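Local coordinates for Serine/threonine/tyrosine-interacting protein (Homo sapiens, PDB 2R0B) that retains ERK1/ERK2 in the nucleus as a catalytically inactive phosphatase, and binds the F-box of FBXW7 to block its assembly into the SCF ubiquitin ligase, at residues A[18-29]-A[48-57]. Sequence-based numbering, arbitrary orientation. Where two conformers were deposited one is given.
Sequences YSSAMKSKLPVL and FIKPNFQQLF
The F53 ring slots in under the turn that leads into helix 26-31, with L26 CD1 over one face, 4.1 Å from the ring centroid in a CH-pi contact, and CB of its neighbour N52 on the opposite face. The carbonyl oxygens of M22 and K23 lie at its edge, and M22 O comes within 3.2 Å of F53 CZ. L29 CD1 closes on F53 CE2. With CG of L26 opposite its own backbone N (chi1 -173°), the side chain leans toward the 48-57 segment, and the same CD1 that covers F53 also meets F57 CZ. At the other end, F48 turns its edge to the face of Y18, the planes at 82°, and I49 CG1 packs on Y18 CB.

Between these apolar ends lies a polar clasp. N52 ND2 gives A21 O a straight hydrogen bond of 2.8 Å, coming from above the carbonyl plane, and a water donates to A21 O and accepts from N52 N. K23, its chain bent at chi2 and chi3, brings NZ back to N52 O at 2.6 Å, almost in line with the carbonyl bond. The backbone N of F53 bonds to Y59 OH.

The contact joins the segment after strand 13-16 to the connection between strands 36-41 and 58-63 in a dual-specificity phosphatase fold. F53 of the FBXW7-interaction motif is tucked in here, while Q54 and Q55 of that motif lie exposed.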
loop_
_atom_site.group_PDB
_atom_site.type_symbol
_atom_site.label_atom_id
_atom_site.label_comp_id
_atom_site.label_asym_id
_atom_site.label_seq_id
_atom_site.Cartn_x
_atom_site.Cartn_y
_atom_site.Cartn_z
ATOM N N TYR A 18 -3.272 8.513 5.388
ATOM C CA TYR A 18 -4.533 8.112 5.969
ATOM C C TYR A 18 -5.695 9.052 5.568
ATOM O O TYR A 18 -6.868 8.632 5.516
ATOM C CB TYR A 18 -4.398 7.981 7.492
ATOM C CG TYR A 18 -4.508 9.318 8.188
ATOM C CD1 TYR A 18 -3.374 10.078 8.456
ATOM C CD2 TYR A 18 -5.755 9.833 8.534
ATOM C CE1 TYR A 18 -3.465 11.333 9.093
ATOM C CE2 TYR A 18 -5.856 11.081 9.154
ATOM C CZ TYR A 18 -4.728 11.819 9.419
ATOM O OH TYR A 18 -4.865 13.045 10.027
ATOM N N SER A 19 -5.367 10.322 5.301
ATOM C CA SER A 19 -6.403 11.322 5.021
ATOM C C SER A 19 -7.217 10.964 3.781
ATOM O O SER A 19 -8.339 11.436 3.625
ATOM C CB SER A 19 -5.804 12.742 4.933
ATOM O OG SER A 19 -5.438 13.103 3.613
ATOM N N SER A 20 -6.673 10.107 2.921
ATOM C CA SER A 20 -7.410 9.734 1.699
ATOM C C SER A 20 -8.600 8.799 1.908
ATOM O O SER A 20 -9.407 8.609 0.996
ATOM C CB SER A 20 -6.463 9.193 0.624
ATOM O OG SER A 20 -5.811 8.021 1.027
ATOM N N ALA A 21 -8.720 8.212 3.096
ATOM C CA ALA A 21 -9.783 7.265 3.355
ATOM C C ALA A 21 -10.660 7.684 4.551
ATOM O O ALA A 21 -11.346 6.857 5.145
ATOM C CB ALA A 21 -9.202 5.853 3.533
ATOM N N MET A 22 -10.656 8.987 4.844
ATOM C CA MET A 22 -11.504 9.589 5.898
ATOM C C MET A 22 -12.945 9.644 5.399
ATOM O O MET A 22 -13.174 9.595 4.189
ATOM C CB MET A 22 -11.035 11.025 6.206
ATOM C CG MET A 22 -9.752 11.169 7.080
ATOM S SD MET A 22 -9.318 12.911 7.489
ATOM C CE MET A 22 -9.313 13.648 5.852
ATOM N N LYS A 23 -13.903 9.792 6.319
ATOM C CA LYS A 23 -15.339 9.837 5.956
ATOM C C LYS A 23 -15.626 10.809 4.822
ATOM O O LYS A 23 -16.362 10.482 3.878
ATOM C CB LYS A 23 -16.224 10.210 7.166
ATOM C CG LYS A 23 -16.415 9.115 8.239
ATOM C CD LYS A 23 -16.853 7.762 7.685
ATOM C CE LYS A 23 -18.359 7.541 7.793
ATOM N NZ LYS A 23 -18.738 6.085 7.681
ATOM N N SER A 24 -15.035 11.996 4.922
ATOM C CA SER A 24 -15.271 13.091 3.981
ATOM C C SER A 24 -14.839 12.790 2.551
ATOM O O SER A 24 -15.300 13.445 1.591
ATOM C CB SER A 24 -14.562 14.351 4.471
ATOM O OG SER A 24 -14.941 15.473 3.698
ATOM N N LYS A 25 -13.956 11.807 2.393
ATOM C CA LYS A 25 -13.435 11.451 1.068
ATOM C C LYS A 25 -14.255 10.401 0.310
ATOM O O LYS A 25 -13.868 9.978 -0.789
ATOM C CB LYS A 25 -11.950 11.034 1.150
ATOM C CG LYS A 25 -10.992 12.196 1.415
ATOM C CD LYS A 25 -10.751 13.028 0.160
ATOM C CE LYS A 25 -9.958 14.299 0.431
ATOM N NZ LYS A 25 -9.529 14.918 -0.855
ATOM N N LEU A 26 -15.387 9.981 0.866
ATOM C CA LEU A 26 -16.231 8.987 0.170
ATOM C C LEU A 26 -16.493 9.314 -1.309
ATOM O O LEU A 26 -16.267 8.451 -2.156
ATOM C CB LEU A 26 -17.548 8.742 0.898
ATOM C CG LEU A 26 -18.399 7.603 0.337
ATOM C CD1 LEU A 26 -17.603 6.286 0.274
ATOM C CD2 LEU A 26 -19.630 7.447 1.202
ATOM N N PRO A 27 -16.945 10.555 -1.621
ATOM C CA PRO A 27 -17.146 10.922 -3.032
ATOM C C PRO A 27 -15.919 10.663 -3.919
ATOM O O PRO A 27 -16.068 10.173 -5.042
ATOM C CB PRO A 27 -17.417 12.429 -2.957
ATOM C CG PRO A 27 -18.076 12.603 -1.653
ATOM C CD PRO A 27 -17.347 11.659 -0.720
ATOM N N VAL A 28 -14.725 10.978 -3.414
ATOM C CA VAL A 28 -13.478 10.782 -4.176
ATOM C C VAL A 28 -13.223 9.297 -4.394
ATOM O O VAL A 28 -12.937 8.874 -5.513
ATOM C CB VAL A 28 -12.278 11.473 -3.487
ATOM C CG1 VAL A 28 -10.979 11.140 -4.177
ATOM C CG2 VAL A 28 -12.491 12.993 -3.467
ATOM N N LEU A 29 -13.406 8.510 -3.334
ATOM C CA LEU A 29 -13.240 7.076 -3.414
ATOM C C LEU A 29 -14.215 6.442 -4.401
ATOM O O LEU A 29 -13.809 5.618 -5.218
ATOM C CB LEU A 29 -13.349 6.430 -2.022
ATOM C CG LEU A 29 -12.279 6.914 -1.034
ATOM C CD1 LEU A 29 -12.709 6.493 0.361
ATOM C CD2 LEU A 29 -10.893 6.376 -1.328
ATOM N N PHE A 48 -6.913 7.224 14.959
ATOM C CA PHE A 48 -7.147 8.083 13.804
ATOM C C PHE A 48 -6.945 7.392 12.454
ATOM O O PHE A 48 -7.318 7.950 11.425
ATOM C CB PHE A 48 -6.350 9.396 13.885
ATOM C CG PHE A 48 -4.854 9.231 13.757
ATOM C CD1 PHE A 48 -4.213 9.549 12.583
ATOM C CD2 PHE A 48 -4.086 8.832 14.837
ATOM C CE1 PHE A 48 -2.844 9.461 12.449
ATOM C CE2 PHE A 48 -2.691 8.722 14.723
ATOM C CZ PHE A 48 -2.060 9.032 13.518
ATOM N N ILE A 49 -6.366 6.188 12.463
ATOM C CA ILE A 49 -6.176 5.418 11.238
ATOM C C ILE A 49 -6.929 4.088 11.370
ATOM O O ILE A 49 -6.498 3.170 12.081
ATOM C CB ILE A 49 -4.708 5.145 10.894
ATOM C CG1 ILE A 49 -3.877 6.418 10.873
ATOM C CG2 ILE A 49 -4.598 4.485 9.496
ATOM C CD1 ILE A 49 -2.408 6.142 10.701
ATOM N N LYS A 50 -8.042 3.998 10.663
ATOM C CA LYS A 50 -8.970 2.889 10.829
ATOM C C LYS A 50 -9.941 2.797 9.648
ATOM O O LYS A 50 -10.075 3.748 8.877
ATOM C CB LYS A 50 -9.753 3.087 12.132
ATOM C CG LYS A 50 -10.862 4.122 12.014
ATOM C CD LYS A 50 -11.587 4.311 13.330
ATOM C CE LYS A 50 -11.052 5.490 14.104
ATOM N NZ LYS A 50 -11.617 6.801 13.609
ATOM N N PRO A 51 -10.606 1.648 9.480
ATOM C CA PRO A 51 -11.641 1.580 8.433
ATOM C C PRO A 51 -12.797 2.523 8.740
ATOM O O PRO A 51 -13.351 2.491 9.855
ATOM C CB PRO A 51 -12.099 0.125 8.499
ATOM C CG PRO A 51 -10.966 -0.592 9.076
ATOM C CD PRO A 51 -10.411 0.330 10.113
ATOM N N ASN A 52 -13.127 3.392 7.788
ATOM C CA ASN A 52 -14.218 4.346 7.992
ATOM C C ASN A 52 -15.527 4.031 7.302
ATOM O O ASN A 52 -16.540 4.716 7.534
ATOM C CB ASN A 52 -13.772 5.768 7.641
ATOM C CG ASN A 52 -12.669 6.264 8.542
ATOM O OD1 ASN A 52 -12.835 6.337 9.770
ATOM N ND2 ASN A 52 -11.551 6.634 7.947
ATOM N N PHE A 53 -15.522 3.004 6.463
ATOM C CA PHE A 53 -16.716 2.674 5.708
ATOM C C PHE A 53 -16.968 1.193 5.850
ATOM O O PHE A 53 -16.605 0.408 4.976
ATOM C CB PHE A 53 -16.565 3.098 4.251
ATOM C CG PHE A 53 -16.140 4.542 4.084
ATOM C CD1 PHE A 53 -17.061 5.580 4.228
ATOM C CD2 PHE A 53 -14.822 4.857 3.774
ATOM C CE1 PHE A 53 -16.660 6.913 4.085
ATOM C CE2 PHE A 53 -14.416 6.184 3.615
ATOM C CZ PHE A 53 -15.335 7.209 3.770
ATOM N N GLN A 54 -17.623 0.833 6.953
ATOM C CA GLN A 54 -17.794 -0.572 7.342
ATOM C C GLN A 54 -18.527 -1.369 6.277
ATOM O O GLN A 54 -18.201 -2.533 6.025
ATOM C CB GLN A 54 -18.514 -0.693 8.698
ATOM C CG GLN A 54 -17.967 0.239 9.810
ATOM C CD GLN A 54 -16.459 0.117 10.002
ATOM O OE1 GLN A 54 -15.911 -0.989 10.033
ATOM N NE2 GLN A 54 -15.780 1.259 10.125
ATOM N N GLN A 55 -19.487 -0.726 5.626
ATOM C CA GLN A 55 -20.412 -1.429 4.755
ATOM C C GLN A 55 -20.087 -1.303 3.271
ATOM O O GLN A 55 -20.669 -2.014 2.464
ATOM C CB GLN A 55 -21.853 -0.964 5.037
ATOM C CG GLN A 55 -22.439 -1.441 6.369
ATOM C CD GLN A 55 -22.799 -2.926 6.359
ATOM O OE1 GLN A 55 -21.928 -3.793 6.498
ATOM N NE2 GLN A 55 -24.088 -3.222 6.202
ATOM N N LEU A 56 -19.158 -0.418 2.909
ATOM C CA LEU A 56 -18.956 -0.060 1.504
ATOM C C LEU A 56 -17.719 -0.639 0.822
ATOM O O LEU A 56 -17.642 -0.656 -0.406
ATOM C CB LEU A 56 -18.969 1.466 1.328
ATOM C CG LEU A 56 -20.267 2.209 1.687
ATOM C CD1 LEU A 56 -20.043 3.688 1.823
ATOM C CD2 LEU A 56 -21.370 1.940 0.666
ATOM N N PHE A 57 -16.755 -1.088 1.609
ATOM C CA PHE A 57 -15.467 -1.494 1.053
ATOM C C PHE A 57 -15.012 -2.761 1.729
ATOM O O PHE A 57 -15.440 -3.048 2.860
ATOM C CB PHE A 57 -14.401 -0.406 1.292
ATOM C CG PHE A 57 -14.712 0.922 0.655
ATOM C CD1 PHE A 57 -14.698 1.082 -0.714
ATOM C CD2 PHE A 57 -14.986 2.033 1.442
ATOM C CE1 PHE A 57 -15.003 2.317 -1.297
ATOM C CE2 PHE A 57 -15.303 3.269 0.862
ATOM C CZ PHE A 57 -15.306 3.409 -0.517
HETATM O O HOH W 1 -11.404 4.052 5.573
#